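Local coordinates for uncharacterized protein lp_0118 (Lactobacillus plantarum, PDB 3K2Y) that is of unknown function but, as a HIRAN-domain protein, probably binds nucleic acid, at residues D9-V14 against L95-W100; V31-L36 against T54-K59; L36-S41 against A49-T54. All coordinates share one frame; numbering follows the deposited sequence.

Interaction 1. Residues D9-V14 against L95-W100; sequences DTVTVV and LELMLW
Backbone hydrogen bonds carry most of the joint between antiparallel strands 9-14 and 96-103. Leu97 N gives to Val11 O at 2.8 Å, in the carbonyl plane, and Val11 N gives back to Leu97 O; this is the hydrogen-bonded pair between the non-hydrogen-bonded pairs Thr10-Met98 and Thr12-Glu96. Leu99 N meets Asp9 O at 2.6 Å, and Val13 N reaches Leu95 O at 2.7 Å almost along the C=O axis. Asp9 OD1 takes Thr10 N with its anti lone pair.

Apolar packing fills the face of Val11, Val13, Leu97 and Leu99. Val11, branched at CB and so suited to a strand, sets CG1 3.7 Å from Leu99 CD1, the two side chains crossing at about a right angle. Val13 CG2 lies 3.8 Å from Leu97 CD1. Tyr71 of helix 68-76 touches both Val11 and Leu99.

The face of Thr10, Thr12, Glu96 and Met98 is partly exposed, which suits the hydroxyls and the carboxylate. Met98, bent at chi2 and chi3, brings CE against Thr10 CG2. Thr12 and Glu96 run side by side, and Glu96 OE2 is hydrogen-bonded to His94 NE2. Pairing the first strand of the sheet with the last closes a small antiparallel beta barrel.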
loop_
_atom_site.group_PDB
_atom_site.type_symbol
_atom_site.label_atom_id
_atom_site.label_comp_id
_atom_site.label_asym_id
_atom_site.label_seq_id
_atom_site.Cartn_x
_atom_site.Cartn_y
_atom_site.Cartn_z
ATOM N N ASP A 9 -23.012 4.342 -0.341
ATOM C CA ASP A 9 -23.104 2.929 -0.009
ATOM C C ASP A 9 -22.156 2.579 1.125
ATOM O O ASP A 9 -21.462 3.446 1.653
ATOM C CB ASP A 9 -22.791 2.066 -1.230
ATOM C CG ASP A 9 -23.725 0.876 -1.349
ATOM O OD1 ASP A 9 -24.001 0.221 -0.318
ATOM O OD2 ASP A 9 -24.180 0.595 -2.478
ATOM N N THR A 10 -22.133 1.306 1.499
ATOM C CA THR A 10 -21.276 0.845 2.578
ATOM C C THR A 10 -19.998 0.212 2.051
ATOM O O THR A 10 -19.984 -0.383 0.975
ATOM C CB THR A 10 -22.002 -0.186 3.459
ATOM O OG1 THR A 10 -22.531 -1.229 2.634
ATOM C CG2 THR A 10 -23.131 0.472 4.226
ATOM N N VAL A 11 -18.921 0.348 2.816
ATOM C CA VAL A 11 -17.638 -0.224 2.429
ATOM C C VAL A 11 -16.942 -0.823 3.644
ATOM O O VAL A 11 -17.307 -0.543 4.789
ATOM C CB VAL A 11 -16.696 0.837 1.792
ATOM C CG1 VAL A 11 -17.317 1.399 0.526
ATOM C CG2 VAL A 11 -16.412 1.944 2.784
ATOM N N THR A 12 -15.942 -1.656 3.385
ATOM C CA THR A 12 -15.185 -2.288 4.455
ATOM C C THR A 12 -13.803 -1.656 4.498
ATOM O O THR A 12 -13.248 -1.294 3.460
ATOM C CB THR A 12 -15.033 -3.798 4.210
ATOM O OG1 THR A 12 -16.326 -4.377 3.982
ATOM C CG2 THR A 12 -14.385 -4.465 5.416
ATOM N N VAL A 13 -13.255 -1.517 5.700
ATOM C CA VAL A 13 -11.932 -0.933 5.866
ATOM C C VAL A 13 -10.942 -2.040 6.205
ATOM O O VAL A 13 -11.048 -2.684 7.248
ATOM C CB VAL A 13 -11.915 0.121 6.993
ATOM C CG1 VAL A 13 -10.569 0.817 7.026
ATOM C CG2 VAL A 13 -13.027 1.135 6.779
ATOM N N VAL A 14 -9.982 -2.256 5.312
ATOM C CA VAL A 14 -8.975 -3.289 5.500
ATOM C C VAL A 14 -7.610 -2.680 5.794
ATOM O O VAL A 14 -7.466 -1.456 5.873
ATOM C CB VAL A 14 -8.856 -4.169 4.240
ATOM C CG1 VAL A 14 -10.195 -4.811 3.931
ATOM C CG2 VAL A 14 -8.392 -3.330 3.061
ATOM N N LEU A 95 -14.198 -3.344 10.374
ATOM C CA LEU A 95 -14.660 -1.969 10.245
ATOM C C LEU A 95 -15.400 -1.754 8.940
ATOM O O LEU A 95 -14.831 -1.912 7.860
ATOM C CB LEU A 95 -13.474 -0.999 10.302
ATOM C CG LEU A 95 -13.595 0.267 11.157
ATOM C CD1 LEU A 95 -12.542 1.270 10.713
ATOM C CD2 LEU A 95 -14.980 0.871 11.016
ATOM N N GLU A 96 -16.674 -1.393 9.049
ATOM C CA GLU A 96 -17.498 -1.123 7.881
ATOM C C GLU A 96 -18.071 0.285 8.022
ATOM O O GLU A 96 -18.261 0.780 9.137
ATOM C CB GLU A 96 -18.611 -2.168 7.758
ATOM C CG GLU A 96 -18.090 -3.568 7.456
ATOM C CD GLU A 96 -19.199 -4.571 7.178
ATOM O OE1 GLU A 96 -20.021 -4.322 6.268
ATOM O OE2 GLU A 96 -19.240 -5.615 7.866
ATOM N N LEU A 97 -18.329 0.939 6.895
ATOM C CA LEU A 97 -18.846 2.301 6.930
ATOM C C LEU A 97 -19.913 2.537 5.875
ATOM O O LEU A 97 -20.010 1.798 4.899
ATOM C CB LEU A 97 -17.722 3.307 6.653
ATOM C CG LEU A 97 -16.281 3.110 7.131
ATOM C CD1 LEU A 97 -15.379 4.078 6.353
ATOM C CD2 LEU A 97 -16.170 3.351 8.640
ATOM N N MET A 98 -20.707 3.583 6.086
ATOM C CA MET A 98 -21.722 3.999 5.127
ATOM C C MET A 98 -21.150 5.315 4.619
ATOM O O MET A 98 -21.032 6.275 5.375
ATOM C CB MET A 98 -23.079 4.239 5.798
ATOM C CG MET A 98 -24.109 4.948 4.902
ATOM S SD MET A 98 -24.306 4.242 3.236
ATOM C CE MET A 98 -25.258 2.795 3.615
ATOM N N LEU A 99 -20.760 5.351 3.353
ATOM C CA LEU A 99 -20.174 6.556 2.792
ATOM C C LEU A 99 -21.226 7.588 2.415
ATOM O O LEU A 99 -22.337 7.241 1.999
ATOM C CB LEU A 99 -19.313 6.207 1.574
ATOM C CG LEU A 99 -18.135 5.268 1.855
ATOM C CD1 LEU A 99 -17.317 5.098 0.584
ATOM C CD2 LEU A 99 -17.260 5.825 2.978
ATOM N N TRP A 100 -20.863 8.857 2.576
ATOM C CA TRP A 100 -21.745 9.972 2.267
ATOM C C TRP A 100 -20.997 11.041 1.492
ATOM O O TRP A 100 -19.774 11.151 1.589
ATOM C CB TRP A 100 -22.299 10.605 3.551
ATOM C CG TRP A 100 -23.301 9.768 4.288
ATOM C CD1 TRP A 100 -23.060 8.624 4.995
ATOM C CD2 TRP A 100 -24.712 10.011 4.389
ATOM N NE1 TRP A 100 -24.233 8.140 5.529
ATOM C CE2 TRP A 100 -25.261 8.972 5.172
ATOM C CE3 TRP A 100 -25.564 11.008 3.892
ATOM C CZ2 TRP A 100 -26.625 8.898 5.471
ATOM C CZ3 TRP A 100 -26.924 10.934 4.191
ATOM C CH2 TRP A 100 -27.439 9.885 4.973
#

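Interaction 2. Residues V31-L36 against T54-K59; sequences VGMAVL and TLQHAK
Leu36 carries the contact, reaching with its two methyl groups toward the loop that follows strand 50-53. Its CD1 approaches the imidazole of His57 obliquely, 3.3 Å from CE1, and also lies 3.8 Å from Thr54 O. The other methyl, CD2, meets Leu55 CD2 at 4.0 Å, the two leucines crossing at about a right angle. A forked side chain suits this place because each branch can serve a different partner. Leu55 in turn lays its CG 3.6 Å from Ala34 O, while the fully extended Met33 brings CE loosely toward Leu55 CD1. An alanine in place of Leu36 would remove both methyls and would probably leave the leucine and histidine of the loop less well held against the strand.

No hydrogen bond crosses between the two segments; within the loop, His57 N gives to Thr54 O at 2.7 Å, closing a type I turn from Thr54 to His57 that presents Leu55 and the imidazole to the same leucine. Leu55 O lies 3.5 Å above one face of the His57 ring, toward its rim. Farther out, Val35 and Thr54 both pack on Leu60, and Thr54 also on Thr25 of helix 22-25. A strand-linking turn of a beta barrel, with Leu55 and His57 lying against Leu36 of strand 34-39, is thus seen at the surface of this HIRAN domain.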
loop_
_atom_site.group_PDB
_atom_site.type_symbol
_atom_site.label_atom_id
_atom_site.label_comp_id
_atom_site.label_asym_id
_atom_site.label_seq_id
_atom_site.Cartn_x
_atom_site.Cartn_y
_atom_site.Cartn_z
ATOM N N VAL A 31 -19.060 3.075 17.167
ATOM C CA VAL A 31 -20.044 2.864 16.111
ATOM C C VAL A 31 -20.907 4.112 15.943
ATOM O O VAL A 31 -21.223 4.791 16.920
ATOM C CB VAL A 31 -20.959 1.667 16.440
ATOM C CG1 VAL A 31 -21.992 1.473 15.339
ATOM C CG2 VAL A 31 -20.121 0.412 16.616
ATOM N N GLY A 32 -21.280 4.416 14.703
ATOM C CA GLY A 32 -22.104 5.583 14.440
ATOM C C GLY A 32 -21.332 6.891 14.468
ATOM O O GLY A 32 -21.922 7.971 14.449
ATOM N N MET A 33 -20.006 6.792 14.516
ATOM C CA MET A 33 -19.143 7.971 14.544
ATOM C C MET A 33 -18.664 8.248 13.127
ATOM O O MET A 33 -18.551 7.328 12.314
ATOM C CB MET A 33 -17.944 7.713 15.464
ATOM C CG MET A 33 -17.194 8.953 15.924
ATOM S SD MET A 33 -16.051 8.574 17.286
ATOM C CE MET A 33 -15.282 10.186 17.535
ATOM N N ALA A 34 -18.393 9.508 12.821
ATOM C CA ALA A 34 -17.924 9.857 11.488
ATOM C C ALA A 34 -16.408 9.692 11.384
ATOM O O ALA A 34 -15.697 9.764 12.390
ATOM C CB ALA A 34 -18.318 11.289 11.154
ATOM N N VAL A 35 -15.924 9.459 10.165
ATOM C CA VAL A 35 -14.493 9.308 9.906
ATOM C C VAL A 35 -14.129 10.097 8.660
ATOM O O VAL A 35 -14.981 10.351 7.806
ATOM C CB VAL A 35 -14.087 7.828 9.696
ATOM C CG1 VAL A 35 -14.208 7.063 11.006
ATOM C CG2 VAL A 35 -14.958 7.189 8.627
ATOM N N LEU A 36 -12.864 10.488 8.561
ATOM C CA LEU A 36 -12.391 11.261 7.424
ATOM C C LEU A 36 -11.786 10.374 6.331
ATOM O O LEU A 36 -11.207 9.325 6.616
ATOM C CB LEU A 36 -11.358 12.285 7.900
ATOM C CG LEU A 36 -11.816 13.258 8.994
ATOM C CD1 LEU A 36 -10.633 14.064 9.483
ATOM C CD2 LEU A 36 -12.904 14.182 8.463
ATOM N N THR A 54 -9.619 8.843 11.632
ATOM C CA THR A 54 -10.493 9.278 12.713
ATOM C C THR A 54 -10.562 10.797 12.666
ATOM O O THR A 54 -9.740 11.439 12.008
ATOM C CB THR A 54 -9.932 8.855 14.087
ATOM O OG1 THR A 54 -9.979 7.428 14.200
ATOM C CG2 THR A 54 -10.747 9.468 15.217
ATOM N N LEU A 55 -11.539 11.373 13.355
ATOM C CA LEU A 55 -11.679 12.824 13.378
ATOM C C LEU A 55 -10.442 13.448 14.011
ATOM O O LEU A 55 -10.146 14.618 13.781
ATOM C CB LEU A 55 -12.933 13.233 14.159
ATOM C CG LEU A 55 -14.271 12.860 13.517
ATOM C CD1 LEU A 55 -15.415 13.372 14.381
ATOM C CD2 LEU A 55 -14.347 13.453 12.109
ATOM N N GLN A 56 -9.728 12.659 14.812
ATOM C CA GLN A 56 -8.512 13.124 15.473
ATOM C C GLN A 56 -7.318 12.918 14.553
ATOM O O GLN A 56 -6.187 13.259 14.898
ATOM C CB GLN A 56 -8.294 12.376 16.796
ATOM C CG GLN A 56 -9.091 12.939 17.977
ATOM C CD GLN A 56 -10.590 12.979 17.716
ATOM O OE1 GLN A 56 -11.225 11.944 17.507
ATOM N NE2 GLN A 56 -11.162 14.180 17.728
ATOM N N HIS A 57 -7.586 12.352 13.381
ATOM C CA HIS A 57 -6.561 12.111 12.378
ATOM C C HIS A 57 -5.615 10.959 12.699
ATOM O O HIS A 57 -4.397 11.108 12.647
ATOM C CB HIS A 57 -5.771 13.397 12.140
ATOM C CG HIS A 57 -6.621 14.537 11.680
ATOM N ND1 HIS A 57 -7.187 14.582 10.425
ATOM C CD2 HIS A 57 -7.037 15.655 12.322
ATOM C CE1 HIS A 57 -7.918 15.678 10.313
ATOM N NE2 HIS A 57 -7.844 16.346 11.450
ATOM N N ALA A 58 -6.194 9.811 13.029
ATOM C CA ALA A 58 -5.424 8.610 13.322
ATOM C C ALA A 58 -5.836 7.612 12.250
ATOM O O ALA A 58 -7.022 7.322 12.090
ATOM C CB ALA A 58 -5.766 8.079 14.709
ATOM N N LYS A 59 -4.861 7.093 11.512
ATOM C CA LYS A 59 -5.151 6.153 10.438
ATOM C C LYS A 59 -5.838 4.885 10.925
ATOM O O LYS A 59 -5.495 4.342 11.973
ATOM C CB LYS A 59 -3.867 5.799 9.693
ATOM C CG LYS A 59 -4.102 5.109 8.365
ATOM C CD LYS A 59 -2.808 4.952 7.598
ATOM C CE LYS A 59 -3.074 4.532 6.161
ATOM N NZ LYS A 59 -1.816 4.446 5.370
#

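Interaction 3. Residues L36-S41 against A49-T54; sequences LLQRES and AISVWT
Glu40 has its backbone N bonded to Ala49 O at 3.1 Å, a straight bond although the donor stands above the carbonyl plane. Its CB lies 4.3 Å from Ala49 CB. CG is turned anti to the carbonyl carbon (chi1 -48°), which places it 3.7 Å from Ser51 OG, and the chain runs on extended to the carboxylate. At the tip, OE2 accepts a hydrogen bond from Ser51 OG at 2.7 Å, the hydroxyl coming from above the carboxylate plane, 79° out of it. The other oxygen, OE1, takes a bond from Tyr62 OH, so each carboxylate oxygen of this buried acid has a hydroxyl donor; this would probably stabilise its charge.

Ser51 is small enough to work as a relay here. Its OG also accepts Trp53 NE1 at 2.9 Å, close to the indole plane, which fixes the rotation of the ring. Gln38 CB sits obliquely by that ring, 3.7 Å from NE1.

The frame is a beta hairpin of strands 34-39 and 50-53 within the barrel of the HIRAN domain. Gln38 and Ser51 exchange bonds through N and O, as do Leu36 and Trp53. The Trp53 N to Leu36 O bond, in the carbonyl plane, is 2.8 Å long.

On the other face, apolar residues turn to the interior: Leu37 CG meets Ile50 CG2 at 4.2 Å, with Leu99 and Tyr71 packing nearby. Arg39 bends at chi2; NE makes a weak bond to Ala49 O, and NH1 forms a salt bridge with Asp76 of helix 68-76.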
loop_
_atom_site.group_PDB
_atom_site.type_symbol
_atom_site.label_atom_id
_atom_site.label_comp_id
_atom_site.label_asym_id
_atom_site.label_seq_id
_atom_site.Cartn_x
_atom_site.Cartn_y
_atom_site.Cartn_z
ATOM N N LEU A 36 -12.864 10.488 8.561
ATOM C CA LEU A 36 -12.391 11.261 7.424
ATOM C C LEU A 36 -11.786 10.374 6.331
ATOM O O LEU A 36 -11.207 9.325 6.616
ATOM C CB LEU A 36 -11.358 12.285 7.900
ATOM C CG LEU A 36 -11.816 13.258 8.994
ATOM C CD1 LEU A 36 -10.633 14.064 9.483
ATOM C CD2 LEU A 36 -12.904 14.182 8.463
ATOM N N LEU A 37 -11.931 10.802 5.081
ATOM C CA LEU A 37 -11.394 10.059 3.947
ATOM C C LEU A 37 -10.275 10.830 3.259
ATOM O O LEU A 37 -10.309 12.059 3.176
ATOM C CB LEU A 37 -12.501 9.751 2.937
ATOM C CG LEU A 37 -13.292 8.448 3.083
ATOM C CD1 LEU A 37 -13.815 8.294 4.497
ATOM C CD2 LEU A 37 -14.438 8.454 2.081
ATOM N N GLN A 38 -9.280 10.097 2.769
ATOM C CA GLN A 38 -8.149 10.703 2.091
ATOM C C GLN A 38 -7.779 9.930 0.837
ATOM O O GLN A 38 -7.478 8.736 0.890
ATOM C CB GLN A 38 -6.936 10.754 3.018
ATOM C CG GLN A 38 -5.762 11.525 2.435
ATOM C CD GLN A 38 -4.557 11.545 3.358
ATOM O OE1 GLN A 38 -3.799 10.575 3.437
ATOM N NE2 GLN A 38 -4.383 12.650 4.076
ATOM N N ARG A 39 -7.803 10.627 -0.292
ATOM C CA ARG A 39 -7.456 10.036 -1.569
ATOM C C ARG A 39 -5.935 9.987 -1.690
ATOM O O ARG A 39 -5.249 10.981 -1.447
ATOM C CB ARG A 39 -8.037 10.878 -2.709
ATOM C CG ARG A 39 -7.773 10.311 -4.088
ATOM C CD ARG A 39 -8.543 9.018 -4.308
ATOM N NE ARG A 39 -7.880 8.136 -5.266
ATOM C CZ ARG A 39 -7.634 8.459 -6.529
ATOM N NH1 ARG A 39 -7.996 9.644 -6.992
ATOM N NH2 ARG A 39 -7.025 7.602 -7.331
ATOM N N GLU A 40 -5.407 8.825 -2.058
ATOM C CA GLU A 40 -3.966 8.678 -2.217
ATOM C C GLU A 40 -3.674 8.100 -3.600
ATOM O O GLU A 40 -3.358 6.920 -3.740
ATOM C CB GLU A 40 -3.403 7.763 -1.124
ATOM C CG GLU A 40 -3.879 8.114 0.274
ATOM C CD GLU A 40 -3.226 7.266 1.357
ATOM O OE1 GLU A 40 -2.958 6.072 1.104
ATOM O OE2 GLU A 40 -2.998 7.792 2.468
ATOM N N SER A 41 -3.792 8.937 -4.627
ATOM C CA SER A 41 -3.545 8.483 -5.989
ATOM C C SER A 41 -2.069 8.174 -6.184
ATOM O O SER A 41 -1.678 7.634 -7.215
ATOM C CB SER A 41 -3.994 9.539 -7.003
ATOM O OG SER A 41 -3.115 10.648 -7.023
ATOM N N ALA A 49 -6.307 3.978 -4.256
ATOM C CA ALA A 49 -6.292 3.944 -2.801
ATOM C C ALA A 49 -7.008 5.110 -2.134
ATOM O O ALA A 49 -6.991 6.244 -2.625
ATOM C CB ALA A 49 -4.852 3.884 -2.302
ATOM N N ILE A 50 -7.635 4.798 -1.004
ATOM C CA ILE A 50 -8.349 5.765 -0.189
ATOM C C ILE A 50 -8.202 5.324 1.260
ATOM O O ILE A 50 -8.838 4.355 1.687
ATOM C CB ILE A 50 -9.857 5.811 -0.502
ATOM C CG1 ILE A 50 -10.096 6.209 -1.954
ATOM C CG2 ILE A 50 -10.535 6.820 0.411
ATOM C CD1 ILE A 50 -11.557 6.102 -2.358
ATOM N N SER A 51 -7.352 6.023 2.006
ATOM C CA SER A 51 -7.149 5.700 3.409
ATOM C C SER A 51 -8.259 6.314 4.257
ATOM O O SER A 51 -8.851 7.334 3.895
ATOM C CB SER A 51 -5.774 6.188 3.889
ATOM O OG SER A 51 -5.515 7.531 3.516
ATOM N N VAL A 52 -8.548 5.667 5.380
ATOM C CA VAL A 52 -9.585 6.125 6.291
ATOM C C VAL A 52 -8.932 6.645 7.569
ATOM O O VAL A 52 -7.892 6.135 7.998
ATOM C CB VAL A 52 -10.560 4.974 6.624
ATOM C CG1 VAL A 52 -11.727 5.494 7.461
ATOM C CG2 VAL A 52 -11.062 4.340 5.328
ATOM N N TRP A 53 -9.533 7.668 8.168
ATOM C CA TRP A 53 -8.982 8.255 9.380
ATOM C C TRP A 53 -10.044 8.691 10.382
ATOM O O TRP A 53 -11.210 8.880 10.032
ATOM C CB TRP A 53 -8.115 9.465 9.027
ATOM C CG TRP A 53 -7.062 9.193 8.001
ATOM C CD1 TRP A 53 -7.253 8.955 6.669
ATOM C CD2 TRP A 53 -5.647 9.154 8.215
ATOM N NE1 TRP A 53 -6.047 8.773 6.041
ATOM C CE2 TRP A 53 -5.042 8.889 6.964
ATOM C CE3 TRP A 53 -4.830 9.318 9.343
ATOM C CZ2 TRP A 53 -3.656 8.786 6.808
ATOM C CZ3 TRP A 53 -3.449 9.216 9.190
ATOM C CH2 TRP A 53 -2.877 8.951 7.930
ATOM N N THR A 54 -9.619 8.843 11.632
ATOM C CA THR A 54 -10.493 9.278 12.713
ATOM C C THR A 54 -10.562 10.797 12.666
ATOM O O THR A 54 -9.740 11.439 12.008
ATOM C CB THR A 54 -9.932 8.855 14.087
ATOM O OG1 THR A 54 -9.979 7.428 14.200
ATOM C CG2 THR A 54 -10.747 9.468 15.217
#

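The three contacts lie on one closed six-stranded sheet, with centres 11 to 12 Å apart. Along the chain they are nested: interaction 3 falls inside the loop closed by interaction 2, and both inside the one closed by interaction 1, which joins the first and last strands. Interactions 2 and 3 share Leu36 and Thr54 and use the same strand 34-39. Inside the barrel, the hairpin meets the closing strands: Val13 CG1 lies 3.9 Å from Val52 CG2, Leu97 CD1 is 3.9 Å from Val35 CG2, and Leu99 CD2 reaches Leu37 CD2. Closure and hairpin thus build a common apolar core within the HIRAN domain.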